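Local coordinates for hypoxic response protein 1 (Mycobacterium tuberculosis, PDB 1Y5H), which is a secreted homodimeric protein made of paired CBS domains that probably binds zinc and, unlike some relatives, does not seem to bind AMP, at residues Ser83-Asp88 with Glu101-Arg106. Residues are numbered along the deposited sequence; the frame is centred on the assembly and turned at random.
Sequences SIYYVD and EEHQVR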
loop_
_atom_site.group_PDB
_atom_site.type_symbol
_atom_site.label_atom_id
_atom_site.label_comp_id
_atom_site.label_asym_id
_atom_site.label_seq_id
_atom_site.Cartn_x
_atom_site.Cartn_y
_atom_site.Cartn_z
ATOM N N SER A 83 -1.540 -14.847 -5.038
ATOM C CA SER A 83 -0.720 -14.088 -5.973
ATOM C C SER A 83 0.578 -14.769 -6.392
ATOM O O SER A 83 1.649 -14.433 -5.883
ATOM C CB SER A 83 -0.386 -12.726 -5.356
ATOM O OG SER A 83 -1.553 -12.084 -4.870
ATOM N N ILE A 84 0.499 -15.709 -7.326
ATOM C CA ILE A 84 1.714 -16.369 -7.768
ATOM C C ILE A 84 2.137 -15.976 -9.180
ATOM O O ILE A 84 1.518 -16.346 -10.180
ATOM C CB ILE A 84 1.611 -17.912 -7.671
ATOM C CG1 ILE A 84 2.970 -18.533 -8.022
ATOM C CG2 ILE A 84 0.515 -18.428 -8.585
ATOM C CD1 ILE A 84 3.063 -20.027 -7.773
ATOM N N TYR A 85 3.198 -15.189 -9.237
ATOM C CA TYR A 85 3.765 -14.749 -10.496
ATOM C C TYR A 85 5.258 -14.696 -10.265
ATOM O O TYR A 85 5.710 -14.506 -9.135
ATOM C CB TYR A 85 3.209 -13.375 -10.905
ATOM C CG TYR A 85 3.183 -12.337 -9.802
ATOM C CD1 TYR A 85 4.297 -11.542 -9.532
ATOM C CD2 TYR A 85 2.041 -12.155 -9.019
ATOM C CE1 TYR A 85 4.274 -10.597 -8.511
ATOM C CE2 TYR A 85 2.009 -11.214 -7.997
ATOM C CZ TYR A 85 3.127 -10.440 -7.748
ATOM O OH TYR A 85 3.099 -9.523 -6.723
ATOM N N TYR A 86 6.023 -14.887 -11.330
ATOM C CA TYR A 86 7.473 -14.874 -11.236
ATOM C C TYR A 86 8.055 -14.974 -12.628
ATOM O O TYR A 86 7.327 -15.166 -13.596
ATOM C CB TYR A 86 7.970 -16.066 -10.405
ATOM C CG TYR A 86 7.561 -17.439 -10.924
ATOM C CD1 TYR A 86 8.218 -18.039 -12.008
ATOM C CD2 TYR A 86 6.531 -18.144 -10.312
ATOM C CE1 TYR A 86 7.848 -19.318 -12.458
ATOM C CE2 TYR A 86 6.156 -19.411 -10.751
ATOM C CZ TYR A 86 6.816 -19.992 -11.818
ATOM O OH TYR A 86 6.442 -21.254 -12.217
ATOM N N VAL A 87 9.370 -14.825 -12.711
ATOM C CA VAL A 87 10.073 -14.962 -13.972
ATOM C C VAL A 87 11.275 -15.855 -13.728
ATOM O O VAL A 87 11.792 -15.939 -12.608
ATOM C CB VAL A 87 10.566 -13.605 -14.539
ATOM C CG1 VAL A 87 9.378 -12.722 -14.869
ATOM C CG2 VAL A 87 11.500 -12.916 -13.549
ATOM N N ASP A 88 11.702 -16.537 -14.782
ATOM C CA ASP A 88 12.857 -17.414 -14.715
ATOM C C ASP A 88 14.102 -16.531 -14.695
ATOM O O ASP A 88 14.076 -15.400 -15.182
ATOM C CB ASP A 88 12.881 -18.330 -15.939
ATOM C CG ASP A 88 14.149 -19.150 -16.029
ATOM O OD1 ASP A 88 14.411 -19.949 -15.105
ATOM O OD2 ASP A 88 14.887 -18.991 -17.025
ATOM N N GLU A 101 3.112 -5.916 -15.991
ATOM C CA GLU A 101 1.924 -5.321 -16.593
ATOM C C GLU A 101 0.667 -6.119 -16.274
ATOM O O GLU A 101 -0.324 -5.572 -15.793
ATOM C CB GLU A 101 2.099 -5.218 -18.108
ATOM N N GLU A 102 0.717 -7.417 -16.546
ATOM C CA GLU A 102 -0.419 -8.297 -16.315
ATOM C C GLU A 102 -0.909 -8.306 -14.870
ATOM O O GLU A 102 -2.113 -8.232 -14.616
ATOM C CB GLU A 102 -0.071 -9.711 -16.755
ATOM N N HIS A 103 0.023 -8.387 -13.926
ATOM C CA HIS A 103 -0.326 -8.432 -12.508
ATOM C C HIS A 103 -0.372 -7.070 -11.818
ATOM O O HIS A 103 -0.729 -6.979 -10.642
ATOM C CB HIS A 103 0.650 -9.361 -11.783
ATOM C CG HIS A 103 0.570 -10.783 -12.239
ATOM N ND1 HIS A 103 -0.381 -11.663 -11.766
ATOM C CD2 HIS A 103 1.288 -11.467 -13.160
ATOM C CE1 HIS A 103 -0.245 -12.826 -12.376
ATOM N NE2 HIS A 103 0.761 -12.734 -13.229
ATOM N N GLN A 104 -0.017 -6.017 -12.547
ATOM C CA GLN A 104 -0.029 -4.661 -12.001
ATOM C C GLN A 104 0.841 -4.510 -10.755
ATOM O O GLN A 104 0.394 -3.976 -9.735
ATOM C CB GLN A 104 -1.466 -4.241 -11.679
ATOM C CG GLN A 104 -2.313 -3.957 -12.906
ATOM C CD GLN A 104 -1.882 -2.692 -13.625
ATOM O OE1 GLN A 104 -2.066 -1.583 -13.119
ATOM N NE2 GLN A 104 -1.299 -2.852 -14.809
ATOM N N VAL A 105 2.088 -4.965 -10.849
ATOM C CA VAL A 105 3.023 -4.882 -9.731
ATOM C C VAL A 105 4.343 -4.228 -10.126
ATOM O O VAL A 105 4.689 -4.161 -11.307
ATOM C CB VAL A 105 3.319 -6.282 -9.149
ATOM C CG1 VAL A 105 2.086 -6.810 -8.430
ATOM C CG2 VAL A 105 3.727 -7.234 -10.261
ATOM N N ARG A 106 5.077 -3.756 -9.123
ATOM C CA ARG A 106 6.347 -3.095 -9.366
ATOM C C ARG A 106 7.566 -3.969 -9.139
ATOM O O ARG A 106 8.690 -3.553 -9.412
#
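Tyr85 carries its ring in the cramped place between its own backbone N and carbonyl carbon (chi1 46°), while His103 sets CG opposite its carbonyl carbon (chi1 -64°); these torsions help lay the two side chains antiparallel, each ring reaching over the root of the other. The contact belongs to the beta-alpha-beta unit of the second CBS domain, in which strand 87-88 leads through helix 93-103 to strand 107-112. Tyr85 lies in the loop just ahead of strand 87-88, and His103 and Val105 come from the region where the helix gives way to the last strand. The two rings form an offset stack, with centroids 4.7 Å apart and planes inclined by 29°. Because of the slip, it is CB of Tyr85 that sits over the imidazole face in a CH-pi contact, 3.6 Å from the ring centroid, and CB of His103 that lies over one face of the phenol, toward its rim. Tyr85 CD2 meets His103 ND1 at 3.7 Å, so the overlap involves the CG and CD2 side of the tyrosine ring and leaves its hydroxyl end to Val105. That valine follows Gln104, which, with positive phi, is the C-prime residue of the Schellman motif that ends helix 93-103. The Gln104 side chain reinforces the turn, its NE2 donating to a lone pair of Glu101 O in the carbonyl plane at 3.1 Å. Met54, Val99 and Pro109 also touch Tyr85, which is thus buried between the strands of both CBS repeats and the helix. His103 is exposed and probably a zinc ligand, so the tyrosine may help fix its imidazole orientation. At the far end of the phenol the valine methyls divide the contact, Val105 CG2 meeting Tyr85 CE1 at 3.8 Å, obliquely to the ring, and Val105 CG1 resting 3.4 Å from Tyr85 OH.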